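Local coordinates for NanS-p (Escherichia phage vB_EcoP_24B, PDB 6YP6), which probably binds carbohydrate as part of a conserved carbohydrate esterase encoded by a Shiga toxin phage, at residues I73-K78 with M90-P95; S53-Y58 with H195-T200; N62-L67 with S98-V103; N111-A116 with T182-S187; L6-S11 with K18-S23. All blocks are in the same frame, centred on the assembly; numbering follows the deposited sequence. Where two conformers were deposited one is given.

The five contacts sample two antiparallel sheets and the loops at their borders. Contact 1 is the core. Its centre lies about 1 Å from that of the chain; it joins the two sheets and is wholly apolar. Contact 2 pairs strands within one sheet by backbone hydrogen bonds, with a carboxylate and hydroxyls beyond the strand ends. It touches contact 1 because strands 88-95 and 193-197 are neighbours. Contact 4 fixes a loop to strand 113-121, on the other side of strand 88-95. Contact 5 joins strand 3-9 to the loop before strand 23-25, mixing side-chain amide hydrogen bonds with aromatic packing. Contact 3, at the surface, has water bridges and apolar packing but no direct hydrogen bond.

Contact 1: I73-K78 with M90-P95; sequences IRCRFK and MAFYWP
Strands 73-78 and 90-95 run antiparallel at 160°, with axes 10.5 Å apart. Ile73 lies opposite Phe92, and Phe77 opposite Met90. No hydrogen bond crosses this gap, and side chains fill it. The methyl end of Met90 does most at one end. Its CG sits between the backbone N and the carbonyl carbon (chi1 65°), and the chain beyond is extended. CE then lies off-centre against the Phe77 ring, 3.7 Å from Phe77 CG, in a CH-pi contact. The same CE is 4.0 Å from Cys75 SG. This is face-to-face packing of two sheets, as in a beta sandwich: strand 71-79 belongs to one sheet and strand 88-95 to the other. In the middle, Cys75 meets the tip of the Phe92 ring. Cys75 CB is 3.8 Å from Phe92 CZ. Cys75 SG lies at the ring edge, 5.2 Å from the centroid of the Phe92 ring, as a sulfur-aromatic contact. At the far end Ile73 CD1 reaches the edge of the Trp94 indole, close to its plane, and is 3.8 Å from Trp94 CE3. The indole NE1 is hydrogen-bonded to Gly61 O. Phe145 meets the Phe77 ring edge-to-face.

Contact 2: S53-Y58 with H195-T200; sequences SWVLEY and HVTDIT
Asp198 OD1 is gripped by two donors from the chain across it. Ser53 OG donates to Asp198 OD1 at 2.7 Å, on the anti side of the carboxylate. Trp54 N donates to the same Asp198 OD1 at 2.9 Å, on the syn side. The two donors come from opposite faces of the carboxylate plane. The other oxygen, OD2, forms a salt bridge with Lys47 and a hydrogen bond with Thr204, so both oxygens are held. This cluster closes the end of an antiparallel strand pair in the seven-stranded sheet, strands 55-59 and 193-197. Beside it Thr197 OG1 donates to Trp54 O at 2.7 Å. Thr197 OG1 also accepts from Ile199 N at 3.0 Å, which makes an ST turn as the chain leaves the strand. In the ladder itself Leu56 and Val196 form a hydrogen-bonded pair, with two nearly straight bonds between their backbone N and O atoms. Val55 with Thr197 and Glu57 with His195 are the non-hydrogen-bonded pairs on either side. On their face of the sheet a water links Glu57 OE2 to His195 ND1. Glu57 also forms a salt bridge with Lys193, and His195 NE2 is hydrogen-bonded to Ala190 O. The Trp54 indole packs on Val196, Thr197 and Asp198. Asp198 CG lies over one face of the ring, with the carboxylate and ring planes 13° apart, and Asp198 N stands over the ring centre. Trp54 NE1 is 3.3 Å from Asp198 CG. At the far end of the indole, Trp54 CZ3 touches Val196 CG1 at 4.0 Å.

Contact 3: N62-L67 with S98-V103; sequences NGAALL and SLPQGV
Asn62 faces Ser98 across a gap bridged by water, and its side chain can be followed outward. Asn62 CB lies 4.1 Å from Ser98 O. A chi1 of 65° keeps CG close over its own backbone, where the amide can turn back to Ala64 N. From there the amide splits its work. Asn62 OD1 turns back to its own segment and accepts from Ala64 N at 3.1 Å, which makes an Asx turn. Asn62 ND2 faces the other segment and donates to a water at 2.9 Å. That water is 2.6 Å from Ser98 OG. A second water donates to both backbone carbonyls, at 2.8 Å from Asn62 O and 2.7 Å from Ser98 O. Two water bridges thus join the segments here, and no direct hydrogen bond does.

The Asx turn leads into the short helix 64-69, with Gly63 at the N-cap position. The opposing loop, between strands 88-95 and 113-121, makes a type II beta turn from Pro100 to Val103. Further along the helix the contact becomes apolar. Leu67 crosses Pro100 at about a right angle, and Leu67 CD1 presses on Pro100 CD at 3.6 Å. The same methyl meets the end of Leu99, with Leu67 CD1 at 4.1 Å from Leu99 CD2. The other methyl of Leu67 packs on Leu114. Ala64 CB stands near the Pro100 ring at the margin.

Contact 4: N111-A116 with T182-S187; sequences NNLLAA and TQSPVS
Asn111 reaches one carbonyl, Ser184 O, twice: with its side-chain amide and, weakly, with its backbone N. The stronger bond runs from Asn111 ND2 to Ser184 O at 3.1 Å, and it lies in both the amide plane and the carbonyl plane. The backbone answers with Ser184 N donating to Asn111 O at 3.0 Å. This ties the lead-in to strand 113-121 of the seven-stranded sheet to the loop before strand 193-197. That loop holds an ST turn, in which Ser184 OG accepts from Val186 N at 3.1 Å. Ser184 OG is also hydrogen-bonded to His131 O, so the turn is fixed to a further loop. A water adds to the join. It accepts from Leu113 N at 2.9 Å and lies 2.6 Å from Thr182 O. The neighbouring Gln183 is held by its OE1, hydrogen-bonded to Gly110 N. The apolar part belongs to Leu113, which crosses Val186 at about a right angle. Its two methyls meet different residues of the loop. Leu113 CD2 meets Val186 CG1 at 4.1 Å, while Leu113 CD1 rests on Ser184 CB at 3.6 Å.

Contact 5: L6-S11 with K18-S23; sequences LSYLAS and KVQGWS
Gln20 and Trp22 dock closely on strand 6-9, while waters fill in around Ser7. The Gln20 amide binds both backbone groups of Leu9. Its OE1 accepts from Leu9 N at 2.9 Å, in the amide's own carbonyl plane, on a lone pair. Its NE2 donates to Leu9 O, also at 2.9 Å. The amide lies nearly parallel to the Tyr8 ring, 11° apart, with Gln20 NE2 at 3.5 Å from Tyr8 CE1. Trp22 NE1 gives an almost straight bond to Ser7 O at 3.0 Å, arriving from above the carbonyl plane. The loop makes a type I beta turn from Lys18 to Gly21. It carries the chain from strand 3-9 in one sheet to strand 23-25 in the other, and the Trp22 indole touches Ile212 of the first sheet and Leu56 of the second. Tyr8 points its edge at the face of Trp22, a T-shaped pair with planes at 85°. Leu6 CD1 touches the benzene end of the indole, 3.6 Å from Trp22 CZ2. On the looser side one water lies 2.8 Å from both Ser7 OG and Gln20 OE1. Another sits 2.8 Å from Gln20 O and only weakly reaches Ser7 O.

Contact 1: I73-K78 with M90-P95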
# COMPACT_ATOMS: atom_id res chain seq x y z
N ILE A 73 0.38 5.23 7.05
CA ILE A 73 -0.25 4.74 5.83
C ILE A 73 -0.84 3.39 6.21
O ILE A 73 -0.12 2.55 6.76
CB ILE A 73 0.79 4.56 4.72
CG1 ILE A 73 1.58 5.84 4.45
CG2 ILE A 73 0.13 4.01 3.45
CD1 ILE A 73 2.77 5.65 3.52
N ARG A 74 -2.13 3.16 5.94
CA ARG A 74 -2.77 1.94 6.42
C ARG A 74 -3.73 1.36 5.39
O ARG A 74 -4.31 2.07 4.56
CB ARG A 74 -3.50 2.13 7.75
CG ARG A 74 -4.54 3.19 7.77
CD ARG A 74 -5.30 3.14 9.08
NE ARG A 74 -6.28 4.22 9.23
CZ ARG A 74 -7.55 4.16 8.81
NH1 ARG A 74 -8.00 3.09 8.17
NH2 ARG A 74 -8.35 5.18 9.03
N CYS A 75 -3.92 0.04 5.48
CA CYS A 75 -4.89 -0.67 4.66
C CYS A 75 -5.37 -1.91 5.40
O CYS A 75 -4.57 -2.62 6.00
CB CYS A 75 -4.23 -1.09 3.34
SG CYS A 75 -5.26 -2.06 2.20
N ARG A 76 -6.67 -2.17 5.31
CA ARG A 76 -7.26 -3.43 5.76
C ARG A 76 -7.77 -4.16 4.53
O ARG A 76 -8.51 -3.58 3.72
CB ARG A 76 -8.36 -3.17 6.79
CG ARG A 76 -9.01 -4.45 7.30
CD ARG A 76 -9.80 -4.24 8.59
NE ARG A 76 -10.28 -5.51 9.15
CZ ARG A 76 -11.49 -6.03 8.96
NH1 ARG A 76 -12.41 -5.42 8.22
NH2 ARG A 76 -11.80 -7.18 9.53
N PHE A 77 -7.37 -5.42 4.38
CA PHE A 77 -7.58 -6.16 3.13
C PHE A 77 -7.70 -7.64 3.43
O PHE A 77 -7.29 -8.13 4.48
CB PHE A 77 -6.41 -5.91 2.15
CG PHE A 77 -5.12 -6.53 2.60
CD1 PHE A 77 -4.31 -5.89 3.52
CD2 PHE A 77 -4.75 -7.79 2.15
CE1 PHE A 77 -3.14 -6.50 3.98
CE2 PHE A 77 -3.59 -8.39 2.60
CZ PHE A 77 -2.78 -7.74 3.51
N LYS A 78 -8.25 -8.36 2.46
CA LYS A 78 -8.44 -9.80 2.53
C LYS A 78 -8.08 -10.36 1.17
O LYS A 78 -8.58 -9.89 0.15
CB LYS A 78 -9.90 -10.13 2.90
CG LYS A 78 -10.32 -11.56 2.62
CD LYS A 78 -11.65 -11.88 3.36
CE LYS A 78 -12.69 -12.55 2.50
NZ LYS A 78 -13.73 -13.08 3.39
N MET A 90 -0.71 -6.88 -4.25
CA MET A 90 -0.77 -5.47 -4.62
C MET A 90 0.45 -4.76 -4.07
O MET A 90 1.16 -5.27 -3.20
CB MET A 90 -2.06 -4.84 -4.09
CG MET A 90 -2.17 -4.80 -2.58
SD MET A 90 -3.83 -4.32 -2.12
CE MET A 90 -3.81 -4.74 -0.39
N ALA A 91 0.65 -3.55 -4.57
CA ALA A 91 1.71 -2.66 -4.15
C ALA A 91 1.15 -1.26 -3.90
O ALA A 91 0.16 -0.84 -4.51
CB ALA A 91 2.81 -2.55 -5.22
N PHE A 92 1.84 -0.54 -3.03
CA PHE A 92 1.59 0.85 -2.67
C PHE A 92 2.83 1.66 -3.01
O PHE A 92 3.90 1.42 -2.44
CB PHE A 92 1.34 0.99 -1.15
CG PHE A 92 0.15 0.22 -0.67
CD1 PHE A 92 0.26 -1.13 -0.39
CD2 PHE A 92 -1.09 0.83 -0.51
CE1 PHE A 92 -0.86 -1.86 0.04
CE2 PHE A 92 -2.20 0.09 -0.10
CZ PHE A 92 -2.07 -1.25 0.18
N TYR A 93 2.70 2.60 -3.94
CA TYR A 93 3.79 3.48 -4.33
C TYR A 93 3.37 4.92 -4.09
O TYR A 93 2.30 5.35 -4.53
CB TYR A 93 4.14 3.35 -5.81
CG TYR A 93 4.44 1.98 -6.27
CD1 TYR A 93 5.54 1.30 -5.81
CD2 TYR A 93 3.60 1.35 -7.20
CE1 TYR A 93 5.80 0.00 -6.25
CE2 TYR A 93 3.86 0.08 -7.65
CZ TYR A 93 4.96 -0.58 -7.16
OH TYR A 93 5.22 -1.86 -7.63
N TRP A 94 4.23 5.69 -3.44
CA TRP A 94 3.98 7.11 -3.19
C TRP A 94 5.25 7.89 -3.51
O TRP A 94 6.02 8.27 -2.61
CB TRP A 94 3.51 7.36 -1.76
CG TRP A 94 3.08 8.76 -1.46
CD1 TRP A 94 3.03 9.85 -2.29
CD2 TRP A 94 2.66 9.22 -0.18
NE1 TRP A 94 2.61 10.95 -1.60
CE2 TRP A 94 2.37 10.59 -0.30
CE3 TRP A 94 2.50 8.60 1.07
CZ2 TRP A 94 1.94 11.35 0.78
CZ3 TRP A 94 2.07 9.35 2.13
CH2 TRP A 94 1.79 10.71 1.98
N PRO A 95 5.52 8.12 -4.80
CA PRO A 95 6.65 8.98 -5.18
C PRO A 95 6.31 10.41 -4.79
O PRO A 95 5.15 10.83 -4.87
CB PRO A 95 6.73 8.81 -6.70
CG PRO A 95 5.46 8.15 -7.13
CD PRO A 95 4.71 7.69 -5.95

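Contact 2: S53-Y58 with H195-T200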
# COMPACT_ATOMS: atom_id res chain seq x y z
N SER A 53 -2.99 -4.28 -15.67
CA SER A 53 -3.03 -4.22 -14.22
C SER A 53 -3.98 -3.12 -13.77
O SER A 53 -4.12 -2.09 -14.43
CB SER A 53 -1.60 -3.92 -13.78
OG SER A 53 -1.50 -3.61 -12.42
N TRP A 54 -4.66 -3.34 -12.65
CA TRP A 54 -5.50 -2.28 -12.12
C TRP A 54 -4.67 -1.33 -11.28
O TRP A 54 -3.66 -1.70 -10.67
CB TRP A 54 -6.70 -2.80 -11.32
CG TRP A 54 -6.41 -3.72 -10.19
CD1 TRP A 54 -6.53 -5.06 -10.22
CD2 TRP A 54 -5.99 -3.38 -8.85
NE1 TRP A 54 -6.20 -5.60 -9.01
CE2 TRP A 54 -5.87 -4.58 -8.14
CE3 TRP A 54 -5.71 -2.17 -8.20
CZ2 TRP A 54 -5.46 -4.63 -6.82
CZ3 TRP A 54 -5.30 -2.21 -6.87
CH2 TRP A 54 -5.18 -3.44 -6.20
N VAL A 55 -5.11 -0.07 -11.26
CA VAL A 55 -4.44 0.98 -10.51
C VAL A 55 -5.50 1.89 -9.90
O VAL A 55 -6.40 2.36 -10.61
CB VAL A 55 -3.50 1.84 -11.38
CG1 VAL A 55 -2.76 2.86 -10.50
CG2 VAL A 55 -2.51 0.99 -12.13
N LEU A 56 -5.38 2.15 -8.61
CA LEU A 56 -6.14 3.17 -7.91
C LEU A 56 -5.18 4.28 -7.53
O LEU A 56 -4.08 4.00 -7.07
CB LEU A 56 -6.75 2.60 -6.63
CG LEU A 56 -7.50 1.28 -6.78
CD1 LEU A 56 -7.98 0.84 -5.41
CD2 LEU A 56 -8.67 1.39 -7.74
N GLU A 57 -5.58 5.53 -7.70
CA GLU A 57 -4.72 6.66 -7.40
C GLU A 57 -5.46 7.72 -6.62
O GLU A 57 -6.63 8.01 -6.89
CB GLU A 57 -4.15 7.32 -8.68
CG GLU A 57 -3.37 6.38 -9.56
CD GLU A 57 -3.00 6.97 -10.90
OE1 GLU A 57 -2.89 8.21 -11.01
OE2 GLU A 57 -2.80 6.20 -11.86
N TYR A 58 -4.75 8.37 -5.70
CA TYR A 58 -5.26 9.53 -5.00
C TYR A 58 -4.17 10.60 -4.98
O TYR A 58 -2.98 10.29 -4.79
CB TYR A 58 -5.68 9.17 -3.56
CG TYR A 58 -6.53 10.24 -2.91
CD1 TYR A 58 -5.95 11.35 -2.33
CD2 TYR A 58 -7.91 10.15 -2.93
CE1 TYR A 58 -6.74 12.36 -1.74
CE2 TYR A 58 -8.71 11.15 -2.36
CZ TYR A 58 -8.11 12.24 -1.76
OH TYR A 58 -8.89 13.23 -1.20
N HIS A 195 -0.39 5.43 -5.34
CA HIS A 195 -0.79 4.47 -6.35
C HIS A 195 -0.89 3.10 -5.71
O HIS A 195 0.06 2.64 -5.07
CB HIS A 195 0.26 4.37 -7.45
CG HIS A 195 0.60 5.66 -8.07
ND1 HIS A 195 0.13 6.04 -9.30
CD2 HIS A 195 1.40 6.65 -7.62
CE1 HIS A 195 0.63 7.23 -9.59
NE2 HIS A 195 1.40 7.62 -8.58
N VAL A 196 -2.04 2.47 -5.87
CA VAL A 196 -2.26 1.11 -5.39
C VAL A 196 -2.55 0.26 -6.62
O VAL A 196 -3.40 0.62 -7.44
CB VAL A 196 -3.44 1.07 -4.40
CG1 VAL A 196 -3.53 -0.30 -3.77
CG2 VAL A 196 -3.29 2.15 -3.35
N THR A 197 -1.81 -0.84 -6.79
CA THR A 197 -1.89 -1.58 -8.04
C THR A 197 -1.58 -3.04 -7.83
O THR A 197 -0.84 -3.38 -6.92
CB THR A 197 -0.90 -0.97 -9.06
OG1 THR A 197 -0.94 -1.71 -10.29
CG2 THR A 197 0.54 -0.98 -8.55
N ASP A 198 -2.11 -3.90 -8.69
CA ASP A 198 -1.68 -5.30 -8.68
C ASP A 198 -0.46 -5.57 -9.57
O ASP A 198 -0.11 -6.74 -9.75
CB ASP A 198 -2.83 -6.28 -8.97
CG ASP A 198 -3.26 -6.31 -10.42
OD1 ASP A 198 -3.12 -5.28 -11.10
OD2 ASP A 198 -3.74 -7.39 -10.87
N ILE A 199 0.20 -4.52 -10.07
CA ILE A 199 1.58 -4.57 -10.55
C ILE A 199 1.70 -5.10 -11.97
O ILE A 199 2.30 -4.45 -12.85
CB ILE A 199 2.49 -5.38 -9.60
CG1 ILE A 199 2.43 -4.86 -8.15
CG2 ILE A 199 3.93 -5.36 -10.11
CD1 ILE A 199 3.07 -5.80 -7.14
N THR A 200 1.20 -6.30 -12.21
CA THR A 200 1.50 -7.07 -13.40
C THR A 200 0.22 -7.37 -14.18
O THR A 200 -0.87 -7.42 -13.61
CB THR A 200 2.19 -8.38 -12.98
OG1 THR A 200 2.47 -9.16 -14.13
CG2 THR A 200 1.34 -9.23 -12.03
O HOH W 1 -0.30 4.78 -11.69

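Contact 3: N62-L67 with S98-V103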
# COMPACT_ATOMS: atom_id res chain seq x y z
N ASN A 62 3.00 15.83 -1.37
CA ASN A 62 4.37 15.39 -1.14
C ASN A 62 4.61 14.85 0.26
O ASN A 62 5.73 14.42 0.56
CB ASN A 62 5.38 16.50 -1.50
CG ASN A 62 5.26 17.71 -0.63
OD1 ASN A 62 4.82 17.65 0.51
ND2 ASN A 62 5.67 18.86 -1.18
N GLY A 63 3.59 14.82 1.13
CA GLY A 63 3.75 14.19 2.42
C GLY A 63 4.61 14.90 3.43
O GLY A 63 4.99 14.31 4.45
N ALA A 64 4.91 16.18 3.22
CA ALA A 64 5.80 16.89 4.15
C ALA A 64 5.26 16.86 5.58
O ALA A 64 6.03 16.68 6.53
CB ALA A 64 6.03 18.32 3.69
N ALA A 65 3.96 17.05 5.76
CA ALA A 65 3.41 17.08 7.12
C ALA A 65 3.47 15.71 7.77
O ALA A 65 3.67 15.60 8.99
CB ALA A 65 1.97 17.60 7.12
N LEU A 66 3.26 14.64 6.99
CA LEU A 66 3.44 13.29 7.52
C LEU A 66 4.85 13.11 8.07
O LEU A 66 5.04 12.58 9.17
CB LEU A 66 3.13 12.26 6.42
CG LEU A 66 3.40 10.80 6.79
CD1 LEU A 66 2.54 10.32 7.94
CD2 LEU A 66 3.18 9.92 5.56
N LEU A 67 5.86 13.57 7.32
CA LEU A 67 7.23 13.44 7.79
C LEU A 67 7.48 14.28 9.04
O LEU A 67 8.18 13.83 9.96
CB LEU A 67 8.20 13.87 6.69
CG LEU A 67 8.32 12.89 5.52
CD1 LEU A 67 9.12 13.51 4.38
CD2 LEU A 67 9.00 11.61 5.96
N SER A 98 9.37 16.34 -3.94
CA SER A 98 10.44 16.91 -3.15
C SER A 98 10.37 16.28 -1.77
O SER A 98 9.36 15.71 -1.37
CB SER A 98 10.32 18.44 -3.05
OG SER A 98 9.22 18.81 -2.23
N LEU A 99 11.48 16.38 -1.05
CA LEU A 99 11.54 16.13 0.37
C LEU A 99 11.79 17.45 1.09
O LEU A 99 12.25 18.41 0.48
CB LEU A 99 12.66 15.14 0.70
CG LEU A 99 12.42 13.72 0.19
CD1 LEU A 99 13.67 12.88 0.32
CD2 LEU A 99 11.27 13.07 0.94
N PRO A 100 11.47 17.54 2.38
CA PRO A 100 11.67 18.79 3.11
C PRO A 100 13.14 19.21 3.10
O PRO A 100 14.05 18.39 2.93
CB PRO A 100 11.19 18.47 4.52
CG PRO A 100 10.24 17.30 4.35
CD PRO A 100 10.79 16.51 3.20
N GLN A 101 13.37 20.50 3.30
CA GLN A 101 14.74 21.00 3.35
C GLN A 101 15.55 20.21 4.38
O GLN A 101 15.11 20.00 5.51
CB GLN A 101 14.77 22.49 3.71
CG GLN A 101 16.16 23.03 4.10
CD GLN A 101 17.22 22.80 3.04
OE1 GLN A 101 16.91 22.66 1.86
NE2 GLN A 101 18.48 22.75 3.46
N GLY A 102 16.73 19.77 3.98
CA GLY A 102 17.60 19.05 4.88
C GLY A 102 17.25 17.59 5.08
O GLY A 102 17.86 16.93 5.92
N VAL A 103 16.29 17.07 4.32
CA VAL A 103 15.92 15.67 4.35
C VAL A 103 16.35 15.05 3.03
O VAL A 103 16.05 15.58 1.95
CB VAL A 103 14.41 15.50 4.59
CG1 VAL A 103 14.03 14.04 4.56
CG2 VAL A 103 14.00 16.16 5.90
O HOH W 2 8.11 15.76 1.06
O HOH W 3 7.07 19.13 -3.73

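Contact 4: N111-A116 with T182-S187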
# COMPACT_ATOMS: atom_id res chain seq x y z
N ASN A 111 15.24 7.69 -6.82
CA ASN A 111 13.87 8.16 -6.68
C ASN A 111 13.45 8.18 -5.22
O ASN A 111 13.76 7.25 -4.45
CB ASN A 111 12.88 7.32 -7.47
CG ASN A 111 13.22 7.25 -8.93
OD1 ASN A 111 12.77 8.09 -9.70
ND2 ASN A 111 14.01 6.27 -9.32
N ASN A 112 12.72 9.24 -4.86
CA ASN A 112 12.22 9.45 -3.52
C ASN A 112 10.77 9.02 -3.43
O ASN A 112 9.90 9.62 -4.08
CB ASN A 112 12.32 10.93 -3.16
CG ASN A 112 13.73 11.46 -3.19
OD1 ASN A 112 14.68 10.77 -2.81
ND2 ASN A 112 13.87 12.71 -3.62
N LEU A 113 10.51 7.98 -2.63
CA LEU A 113 9.16 7.50 -2.38
C LEU A 113 8.95 7.33 -0.88
O LEU A 113 9.82 6.81 -0.19
CB LEU A 113 8.87 6.14 -3.06
CG LEU A 113 8.92 6.13 -4.58
CD1 LEU A 113 10.31 5.71 -5.02
CD2 LEU A 113 7.92 5.20 -5.19
N LEU A 114 7.78 7.76 -0.41
CA LEU A 114 7.41 7.51 0.98
C LEU A 114 6.77 6.15 1.16
O LEU A 114 6.61 5.69 2.30
CB LEU A 114 6.46 8.60 1.48
CG LEU A 114 7.03 10.02 1.46
CD1 LEU A 114 5.99 10.98 2.01
CD2 LEU A 114 8.34 10.12 2.21
N ALA A 115 6.40 5.50 0.06
CA ALA A 115 5.92 4.13 0.08
C ALA A 115 6.38 3.44 -1.19
O ALA A 115 6.29 4.01 -2.27
CB ALA A 115 4.40 4.07 0.14
N ALA A 116 6.85 2.21 -1.04
CA ALA A 116 7.17 1.34 -2.18
C ALA A 116 7.07 -0.09 -1.67
O ALA A 116 8.06 -0.83 -1.60
CB ALA A 116 8.53 1.65 -2.77
N THR A 182 14.91 4.37 1.98
CA THR A 182 16.06 4.67 1.15
C THR A 182 15.55 5.12 -0.20
O THR A 182 14.35 5.07 -0.49
CB THR A 182 16.97 3.44 0.96
OG1 THR A 182 16.30 2.45 0.17
CG2 THR A 182 17.36 2.83 2.28
N GLN A 183 16.47 5.53 -1.06
CA GLN A 183 16.11 5.70 -2.46
C GLN A 183 15.66 4.36 -3.05
O GLN A 183 16.01 3.28 -2.56
CB GLN A 183 17.29 6.27 -3.24
CG GLN A 183 17.71 7.65 -2.73
CD GLN A 183 18.73 8.34 -3.61
OE1 GLN A 183 18.99 7.91 -4.73
NE2 GLN A 183 19.29 9.44 -3.11
N SER A 184 14.88 4.44 -4.12
CA SER A 184 14.29 3.27 -4.76
C SER A 184 14.37 3.43 -6.27
O SER A 184 14.37 4.56 -6.77
CB SER A 184 12.82 3.15 -4.36
OG SER A 184 12.08 2.27 -5.19
N PRO A 185 14.41 2.32 -7.01
CA PRO A 185 14.42 2.41 -8.47
C PRO A 185 13.06 2.69 -9.09
O PRO A 185 13.00 2.93 -10.30
CB PRO A 185 14.91 1.02 -8.90
CG PRO A 185 14.38 0.12 -7.85
CD PRO A 185 14.51 0.91 -6.56
N VAL A 186 11.98 2.62 -8.31
CA VAL A 186 10.65 2.81 -8.89
C VAL A 186 10.53 4.23 -9.42
O VAL A 186 10.74 5.20 -8.69
CB VAL A 186 9.56 2.47 -7.86
CG1 VAL A 186 8.18 2.76 -8.44
CG2 VAL A 186 9.67 1.01 -7.41
N SER A 187 10.17 4.34 -10.70
CA SER A 187 10.16 5.62 -11.40
C SER A 187 8.93 5.83 -12.26
O SER A 187 8.73 6.96 -12.70
CB SER A 187 11.39 5.74 -12.30
OG SER A 187 11.39 4.69 -13.26
O HOH W 4 12.62 6.08 -2.18
O HOH W 5 11.09 4.38 -0.71

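Contact 5: L6-S11 with K18-S23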
# COMPACT_ATOMS: atom_id res chain seq x y z
N LEU A 6 -5.83 11.30 3.21
CA LEU A 6 -6.64 10.68 2.16
C LEU A 6 -7.27 9.42 2.75
O LEU A 6 -6.72 8.80 3.66
CB LEU A 6 -5.80 10.33 0.93
CG LEU A 6 -4.70 9.29 1.11
CD1 LEU A 6 -5.17 7.88 0.80
CD2 LEU A 6 -3.47 9.63 0.27
N SER A 7 -8.41 9.03 2.21
CA SER A 7 -9.02 7.78 2.62
C SER A 7 -9.93 7.22 1.53
O SER A 7 -10.51 7.95 0.73
CB SER A 7 -9.79 7.93 3.93
OG SER A 7 -10.89 8.77 3.76
N TYR A 8 -10.03 5.90 1.54
CA TYR A 8 -11.07 5.13 0.88
C TYR A 8 -11.69 4.22 1.94
O TYR A 8 -10.96 3.51 2.63
CB TYR A 8 -10.55 4.25 -0.26
CG TYR A 8 -11.66 3.34 -0.75
CD1 TYR A 8 -12.69 3.84 -1.53
CD2 TYR A 8 -11.72 2.01 -0.37
CE1 TYR A 8 -13.74 3.05 -1.94
CE2 TYR A 8 -12.76 1.20 -0.77
CZ TYR A 8 -13.77 1.72 -1.55
OH TYR A 8 -14.79 0.88 -1.93
N LEU A 9 -13.02 4.21 2.02
CA LEU A 9 -13.76 3.29 2.89
C LEU A 9 -14.83 2.61 2.05
O LEU A 9 -15.66 3.29 1.42
CB LEU A 9 -14.42 4.03 4.06
CG LEU A 9 -13.53 4.37 5.26
CD1 LEU A 9 -12.57 5.48 4.93
CD2 LEU A 9 -14.39 4.70 6.48
N ALA A 10 -14.87 1.28 2.06
CA ALA A 10 -15.91 0.59 1.30
C ALA A 10 -17.30 0.84 1.86
O ALA A 10 -18.28 0.63 1.14
CB ALA A 10 -15.61 -0.91 1.24
N SER A 11 -17.41 1.28 3.12
CA SER A 11 -18.68 1.54 3.78
C SER A 11 -19.16 2.97 3.59
O SER A 11 -20.26 3.29 4.05
CB SER A 11 -18.54 1.25 5.28
OG SER A 11 -17.53 2.07 5.84
N LYS A 18 -14.98 6.63 -7.02
CA LYS A 18 -15.14 7.89 -7.74
C LYS A 18 -15.65 8.99 -6.83
O LYS A 18 -15.10 10.10 -6.81
CB LYS A 18 -16.10 7.68 -8.91
CG LYS A 18 -16.29 8.89 -9.78
CD LYS A 18 -17.29 8.62 -10.88
CE LYS A 18 -16.84 7.51 -11.81
NZ LYS A 18 -17.79 7.33 -12.94
N VAL A 19 -16.71 8.72 -6.07
CA VAL A 19 -17.28 9.74 -5.19
C VAL A 19 -16.26 10.16 -4.15
O VAL A 19 -16.23 11.33 -3.74
CB VAL A 19 -18.57 9.20 -4.54
CG1 VAL A 19 -19.05 10.13 -3.43
CG2 VAL A 19 -19.66 9.01 -5.58
N GLN A 20 -15.40 9.24 -3.72
CA GLN A 20 -14.40 9.50 -2.70
C GLN A 20 -13.12 10.14 -3.25
O GLN A 20 -12.18 10.35 -2.48
CB GLN A 20 -14.09 8.22 -1.91
CG GLN A 20 -15.29 7.77 -1.09
CD GLN A 20 -15.02 6.52 -0.28
OE1 GLN A 20 -14.12 6.48 0.56
NE2 GLN A 20 -15.81 5.49 -0.52
N GLY A 21 -13.07 10.47 -4.54
CA GLY A 21 -11.99 11.25 -5.09
C GLY A 21 -10.85 10.46 -5.70
O GLY A 21 -9.87 11.07 -6.14
N TRP A 22 -10.95 9.14 -5.73
CA TRP A 22 -9.94 8.28 -6.30
C TRP A 22 -10.15 8.14 -7.80
O TRP A 22 -11.27 8.15 -8.29
CB TRP A 22 -10.02 6.89 -5.67
CG TRP A 22 -9.64 6.87 -4.22
CD1 TRP A 22 -10.37 7.36 -3.18
CD2 TRP A 22 -8.43 6.35 -3.66
NE1 TRP A 22 -9.69 7.17 -2.00
CE2 TRP A 22 -8.49 6.55 -2.27
CE3 TRP A 22 -7.31 5.72 -4.20
CZ2 TRP A 22 -7.47 6.13 -1.41
CZ3 TRP A 22 -6.30 5.32 -3.36
CH2 TRP A 22 -6.39 5.52 -1.98
N SER A 23 -9.04 7.93 -8.51
CA SER A 23 -9.06 7.58 -9.93
C SER A 23 -8.70 6.10 -10.06
O SER A 23 -7.74 5.63 -9.45
CB SER A 23 -8.06 8.44 -10.71
OG SER A 23 -8.43 9.80 -10.66
O HOH W 6 -12.27 10.72 0.26
O HOH W 7 -13.14 8.67 2.04